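Local coordinates for protein ornithine cyclodeaminase (Methanococcus maripaludis S2, PDB 3C2Q) that converts L-ornithine to L-proline with release of ammonia, using NAD(+) as cofactor, at residues Ile43-Val56 / Ala63-Val77. Numbering follows the deposited sequence.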
loop_
_atom_site.group_PDB
_atom_site.type_symbol
_atom_site.label_atom_id
_atom_site.label_comp_id
_atom_site.label_asym_id
_atom_site.label_seq_id
_atom_site.Cartn_x
_atom_site.Cartn_y
_atom_site.Cartn_z
ATOM N N ILE B 43 -42.691 -13.422 7.151
ATOM C CA ILE B 43 -42.233 -14.196 6.023
ATOM C C ILE B 43 -40.712 -14.022 5.917
ATOM O O ILE B 43 -40.224 -12.909 5.990
ATOM C CB ILE B 43 -42.871 -13.703 4.701
ATOM C CG1 ILE B 43 -44.404 -13.855 4.733
ATOM C CG2 ILE B 43 -42.297 -14.494 3.519
ATOM C CD1 ILE B 43 -45.052 -13.498 3.408
ATOM N N GLU B 44 -39.981 -15.111 5.727
ATOM C CA GLU B 44 -38.520 -15.019 5.570
ATOM C C GLU B 44 -38.204 -14.637 4.134
ATOM O O GLU B 44 -38.569 -15.357 3.210
ATOM C CB GLU B 44 -37.848 -16.339 5.928
ATOM C CG GLU B 44 -38.300 -16.899 7.288
ATOM C CD GLU B 44 -37.372 -18.007 7.828
ATOM O OE1 GLU B 44 -36.417 -18.422 7.113
ATOM O OE2 GLU B 44 -37.600 -18.443 8.983
ATOM N N VAL B 45 -37.530 -13.499 3.941
ATOM C CA VAL B 45 -37.156 -13.067 2.587
ATOM C C VAL B 45 -36.007 -13.937 2.041
ATOM O O VAL B 45 -34.908 -13.973 2.622
ATOM C CB VAL B 45 -36.802 -11.564 2.545
ATOM C CG1 VAL B 45 -36.531 -11.120 1.128
ATOM C CG2 VAL B 45 -37.942 -10.715 3.170
ATOM N N ALA B 46 -36.263 -14.611 0.919
ATOM C CA ALA B 46 -35.298 -15.496 0.303
ATOM C C ALA B 46 -34.073 -14.716 -0.218
ATOM O O ALA B 46 -34.203 -13.624 -0.774
ATOM C CB ALA B 46 -35.944 -16.289 -0.837
ATOM N N ASN B 47 -32.901 -15.323 -0.035
ATOM C CA ASN B 47 -31.659 -14.944 -0.745
ATOM C C ASN B 47 -31.120 -13.555 -0.346
ATOM O O ASN B 47 -30.944 -12.696 -1.212
ATOM C CB ASN B 47 -31.862 -15.004 -2.277
ATOM C CG ASN B 47 -32.387 -16.354 -2.764
ATOM O OD1 ASN B 47 -31.946 -17.416 -2.315
ATOM N ND2 ASN B 47 -33.323 -16.311 -3.711
ATOM N N PRO B 48 -30.844 -13.344 0.949
ATOM C CA PRO B 48 -30.410 -12.035 1.408
ATOM C C PRO B 48 -29.178 -11.561 0.601
ATOM O O PRO B 48 -28.317 -12.378 0.303
ATOM C CB PRO B 48 -30.077 -12.250 2.884
ATOM C CG PRO B 48 -30.122 -13.698 3.137
ATOM C CD PRO B 48 -30.935 -14.325 2.050
ATOM N N LYS B 49 -29.149 -10.276 0.232
ATOM C CA LYS B 49 -28.138 -9.692 -0.673
ATOM C C LYS B 49 -28.376 -8.195 -0.611
ATOM O O LYS B 49 -29.529 -7.768 -0.636
ATOM C CB LYS B 49 -28.343 -10.210 -2.104
ATOM C CG LYS B 49 -27.362 -9.673 -3.189
ATOM C CD LYS B 49 -28.063 -8.761 -4.203
ATOM C CE LYS B 49 -27.117 -8.141 -5.231
ATOM N NZ LYS B 49 -26.231 -7.081 -4.636
HETATM N N MSE B 50 -27.301 -7.394 -0.538
HETATM C CA MSE B 50 -27.405 -5.949 -0.309
HETATM C C MSE B 50 -27.819 -5.183 -1.557
HETATM O O MSE B 50 -27.679 -5.692 -2.681
HETATM C CB MSE B 50 -26.033 -5.412 0.166
HETATM C CG MSE B 50 -25.002 -5.379 -0.946
HETATM SE SE MSE B 50 -23.319 -4.545 -0.274
HETATM C CE MSE B 50 -22.719 -6.016 0.872
ATOM N N ASP B 51 -28.254 -3.931 -1.379
ATOM C CA ASP B 51 -28.450 -3.022 -2.517
ATOM C C ASP B 51 -29.450 -3.594 -3.531
ATOM O O ASP B 51 -29.317 -3.421 -4.753
ATOM C CB ASP B 51 -27.089 -2.707 -3.203
ATOM C CG ASP B 51 -26.137 -1.948 -2.300
ATOM O OD1 ASP B 51 -26.567 -1.351 -1.273
ATOM O OD2 ASP B 51 -24.926 -1.918 -2.633
ATOM N N ALA B 52 -30.445 -4.303 -3.006
ATOM C CA ALA B 52 -31.499 -4.874 -3.820
ATOM C C ALA B 52 -32.871 -4.557 -3.176
ATOM O O ALA B 52 -32.968 -3.798 -2.210
ATOM C CB ALA B 52 -31.294 -6.386 -3.984
ATOM N N VAL B 53 -33.934 -5.113 -3.738
ATOM C CA VAL B 53 -35.255 -4.796 -3.178
ATOM C C VAL B 53 -35.963 -6.060 -2.706
ATOM O O VAL B 53 -35.603 -7.188 -3.074
ATOM C CB VAL B 53 -36.174 -3.975 -4.151
ATOM C CG1 VAL B 53 -35.517 -2.675 -4.544
ATOM C CG2 VAL B 53 -36.504 -4.776 -5.358
ATOM N N ILE B 54 -36.992 -5.867 -1.901
ATOM C CA ILE B 54 -37.733 -7.018 -1.449
ATOM C C ILE B 54 -39.074 -7.083 -2.187
ATOM O O ILE B 54 -39.878 -6.133 -2.124
ATOM C CB ILE B 54 -37.885 -6.984 0.070
ATOM C CG1 ILE B 54 -36.479 -7.151 0.705
ATOM C CG2 ILE B 54 -38.887 -8.075 0.553
ATOM C CD1 ILE B 54 -36.466 -7.192 2.229
ATOM N N VAL B 55 -39.282 -8.184 -2.896
ATOM C CA VAL B 55 -40.514 -8.383 -3.657
ATOM C C VAL B 55 -41.321 -9.417 -2.861
ATOM O O VAL B 55 -40.799 -10.469 -2.488
ATOM C CB VAL B 55 -40.205 -8.819 -5.103
ATOM C CG1 VAL B 55 -41.455 -9.314 -5.868
ATOM C CG2 VAL B 55 -39.523 -7.658 -5.857
ATOM N N VAL B 56 -42.572 -9.067 -2.578
ATOM C CA VAL B 56 -43.480 -9.914 -1.795
ATOM C C VAL B 56 -44.575 -10.516 -2.703
ATOM O O VAL B 56 -45.096 -9.843 -3.619
ATOM C CB VAL B 56 -44.104 -9.098 -0.636
ATOM C CG1 VAL B 56 -44.999 -9.967 0.247
ATOM C CG2 VAL B 56 -43.003 -8.446 0.204
ATOM N N ALA B 63 -41.420 -14.155 -0.048
ATOM C CA ALA B 63 -40.811 -12.916 -0.503
ATOM C C ALA B 63 -39.378 -13.258 -0.907
ATOM O O ALA B 63 -38.807 -14.231 -0.420
ATOM C CB ALA B 63 -40.848 -11.834 0.585
ATOM N N GLU B 64 -38.837 -12.488 -1.843
ATOM C CA GLU B 64 -37.466 -12.704 -2.282
ATOM C C GLU B 64 -36.744 -11.364 -2.517
ATOM O O GLU B 64 -37.374 -10.310 -2.718
ATOM C CB GLU B 64 -37.411 -13.628 -3.503
ATOM C CG GLU B 64 -37.889 -13.001 -4.772
ATOM C CD GLU B 64 -37.696 -13.943 -5.932
ATOM O OE1 GLU B 64 -36.546 -14.114 -6.416
ATOM O OE2 GLU B 64 -38.701 -14.547 -6.342
ATOM N N THR B 65 -35.421 -11.437 -2.463
ATOM C CA THR B 65 -34.554 -10.286 -2.677
ATOM C C THR B 65 -34.223 -10.281 -4.163
ATOM O O THR B 65 -33.532 -11.202 -4.651
ATOM C CB THR B 65 -33.219 -10.421 -1.860
ATOM O OG1 THR B 65 -33.498 -10.652 -0.480
ATOM C CG2 THR B 65 -32.355 -9.143 -1.989
ATOM N N LYS B 66 -34.704 -9.254 -4.868
ATOM C CA LYS B 66 -34.493 -9.095 -6.303
ATOM C C LYS B 66 -33.643 -7.866 -6.587
ATOM O O LYS B 66 -33.866 -6.801 -6.023
ATOM C CB LYS B 66 -35.826 -8.886 -7.053
ATOM C CG LYS B 66 -36.718 -10.105 -7.214
ATOM C CD LYS B 66 -37.676 -9.790 -8.367
ATOM C CE LYS B 66 -38.685 -10.902 -8.662
ATOM N NZ LYS B 66 -39.537 -10.483 -9.865
ATOM N N VAL B 67 -32.697 -8.008 -7.499
ATOM C CA VAL B 67 -31.965 -6.850 -7.983
ATOM C C VAL B 67 -32.943 -6.035 -8.826
ATOM O O VAL B 67 -33.872 -6.605 -9.411
ATOM C CB VAL B 67 -30.705 -7.239 -8.784
ATOM C CG1 VAL B 67 -29.724 -7.972 -7.847
ATOM C CG2 VAL B 67 -31.037 -8.162 -9.960
ATOM N N ILE B 68 -32.709 -4.728 -8.877
ATOM C CA ILE B 68 -33.598 -3.798 -9.534
ATOM C C ILE B 68 -33.851 -4.160 -11.007
ATOM O O ILE B 68 -34.965 -4.026 -11.472
ATOM C CB ILE B 68 -33.150 -2.314 -9.325
ATOM C CG1 ILE B 68 -34.176 -1.342 -9.918
ATOM C CG2 ILE B 68 -31.746 -2.068 -9.955
ATOM C CD1 ILE B 68 -33.894 0.156 -9.637
ATOM N N ARG B 69 -32.854 -4.661 -11.725
ATOM C CA ARG B 69 -33.073 -4.999 -13.116
ATOM C C ARG B 69 -33.945 -6.250 -13.334
ATOM O O ARG B 69 -34.372 -6.519 -14.459
ATOM C CB ARG B 69 -31.752 -5.121 -13.873
ATOM C CG ARG B 69 -31.102 -6.441 -13.731
ATOM C CD ARG B 69 -29.797 -6.515 -14.486
ATOM N NE ARG B 69 -28.869 -7.097 -13.542
ATOM C CZ ARG B 69 -28.679 -8.395 -13.400
ATOM N NH1 ARG B 69 -29.274 -9.258 -14.231
ATOM N NH2 ARG B 69 -27.848 -8.822 -12.460
ATOM N N LYS B 70 -34.196 -7.024 -12.281
ATOM C CA LYS B 70 -35.122 -8.148 -12.404
ATOM C C LYS B 70 -36.534 -7.842 -11.882
ATOM O O LYS B 70 -37.417 -8.687 -11.990
ATOM C CB LYS B 70 -34.570 -9.401 -11.740
ATOM C CG LYS B 70 -33.423 -10.048 -12.548
ATOM C CD LYS B 70 -32.966 -11.311 -11.867
ATOM C CE LYS B 70 -31.646 -11.822 -12.418
ATOM N NZ LYS B 70 -31.764 -12.228 -13.832
ATOM N N VAL B 71 -36.743 -6.647 -11.329
ATOM C CA VAL B 71 -38.092 -6.251 -10.875
ATOM C C VAL B 71 -39.025 -6.010 -12.080
ATOM O O VAL B 71 -38.664 -5.287 -13.012
ATOM C CB VAL B 71 -38.051 -5.040 -9.923
ATOM C CG1 VAL B 71 -39.495 -4.566 -9.523
ATOM C CG2 VAL B 71 -37.259 -5.386 -8.669
ATOM N N LYS B 72 -40.202 -6.649 -12.053
ATOM C CA LYS B 72 -41.181 -6.562 -13.162
ATOM C C LYS B 72 -42.361 -5.663 -12.820
ATOM O O LYS B 72 -42.735 -5.544 -11.664
ATOM C CB LYS B 72 -41.703 -7.955 -13.540
ATOM C CG LYS B 72 -40.633 -8.936 -14.004
ATOM C CD LYS B 72 -39.844 -8.376 -15.202
ATOM C CE LYS B 72 -38.642 -9.260 -15.555
ATOM N NZ LYS B 72 -37.646 -8.512 -16.394
ATOM N N LYS B 73 -42.932 -5.006 -13.833
ATOM C CA LYS B 73 -44.136 -4.200 -13.643
ATOM C C LYS B 73 -45.126 -5.029 -12.830
ATOM O O LYS B 73 -45.325 -6.206 -13.130
ATOM C CB LYS B 73 -44.741 -3.814 -15.009
ATOM C CG LYS B 73 -46.066 -3.074 -14.861
ATOM C CD LYS B 73 -46.582 -2.463 -16.132
ATOM C CE LYS B 73 -47.736 -1.530 -15.731
ATOM N NZ LYS B 73 -48.591 -1.081 -16.857
ATOM N N GLY B 74 -45.691 -4.438 -11.780
ATOM C CA GLY B 74 -46.696 -5.118 -10.948
ATOM C C GLY B 74 -46.177 -5.868 -9.728
ATOM O O GLY B 74 -46.969 -6.249 -8.849
ATOM N N ASP B 75 -44.856 -6.112 -9.658
ATOM C CA ASP B 75 -44.255 -6.783 -8.483
ATOM C C ASP B 75 -44.534 -5.912 -7.276
ATOM O O ASP B 75 -44.336 -4.720 -7.359
ATOM C CB ASP B 75 -42.717 -6.895 -8.617
ATOM C CG ASP B 75 -42.260 -8.036 -9.513
ATOM O OD1 ASP B 75 -43.086 -8.883 -9.912
ATOM O OD2 ASP B 75 -41.032 -8.099 -9.808
ATOM N N PHE B 76 -44.972 -6.498 -6.160
ATOM C CA PHE B 76 -45.148 -5.743 -4.911
ATOM C C PHE B 76 -43.805 -5.550 -4.218
ATOM O O PHE B 76 -43.212 -6.514 -3.756
ATOM C CB PHE B 76 -46.075 -6.469 -3.926
ATOM C CG PHE B 76 -47.489 -6.580 -4.415
ATOM C CD1 PHE B 76 -48.202 -5.431 -4.766
ATOM C CD2 PHE B 76 -48.095 -7.828 -4.558
ATOM C CE1 PHE B 76 -49.525 -5.514 -5.241
ATOM C CE2 PHE B 76 -49.426 -7.924 -5.040
ATOM C CZ PHE B 76 -50.123 -6.759 -5.379
ATOM N N VAL B 77 -43.414 -4.298 -4.099
ATOM C CA VAL B 77 -42.107 -3.902 -3.554
ATOM C C VAL B 77 -42.334 -3.353 -2.147
ATOM O O VAL B 77 -43.260 -2.557 -1.890
ATOM C CB VAL B 77 -41.431 -2.832 -4.465
ATOM C CG1 VAL B 77 -40.122 -2.290 -3.823
ATOM C CG2 VAL B 77 -41.167 -3.412 -5.860
HETATM O O HOH W 1 -40.077 -16.487 1.346
HETATM O O HOH W 2 -33.982 -13.853 -5.156
HETATM O O HOH W 3 -30.559 -3.772 -7.212
HETATM O O HOH W 4 -45.553 -9.478 -6.177
#
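Asp75 OD2 is gripped by two donors, and the same side chain touches Val55 across the contact. Lys66 NZ forms a salt bridge to Asp75 OD2 at 2.8 Å, on its syn side. The backbone N of Lys72 hydrogen-bonds Asp75 OD2 from the opposite face of the carboxylate and braces the type II turn Lys72-Asp75; the salt bridge ties that turn to strand 62-66. The extended chain of Lys66 passes Val55, and its CD lies 3.8 Å from Val55 CG2. Val55 CG1, anti to the backbone N (chi1 168°), reaches Asp75 CB at 3.9 Å. An asparagine here would probably leave the Lys66 ammonium without its charged mate and weaken its hold on the turn. Val53 CG2 packs tightly on Val71 CG2, 3.5 Å away.

On the other face, Thr65 CG2 sits 3.6 Å from Ala52 CB. Back on the face of Glu64 and Lys66, a water joins Asn47 ND2, Glu64 OE1 and Thr65 O. Arg268, on helix 260-271, hydrogen-bonds Asn47 O and Thr65 O, so the loop after strand 41-46 and strand 62-66 both meet the Rossmann-fold region.

Backbone bonds pair Val53 with Lys66 and Val55 with Glu64 in the antiparallel hairpin 53-57/62-66. Val56 N hydrogen-bonds Phe76 O at 2.9 Å, which adds strand 76-79 on the other side of strand 53-57. Ala46 pairs in parallel with Glu64. Strand 62-66 thus sits mid-sheet, antiparallel to 53-57 and parallel to 41-46: a beta hairpin built into a seven-stranded mixed sheet.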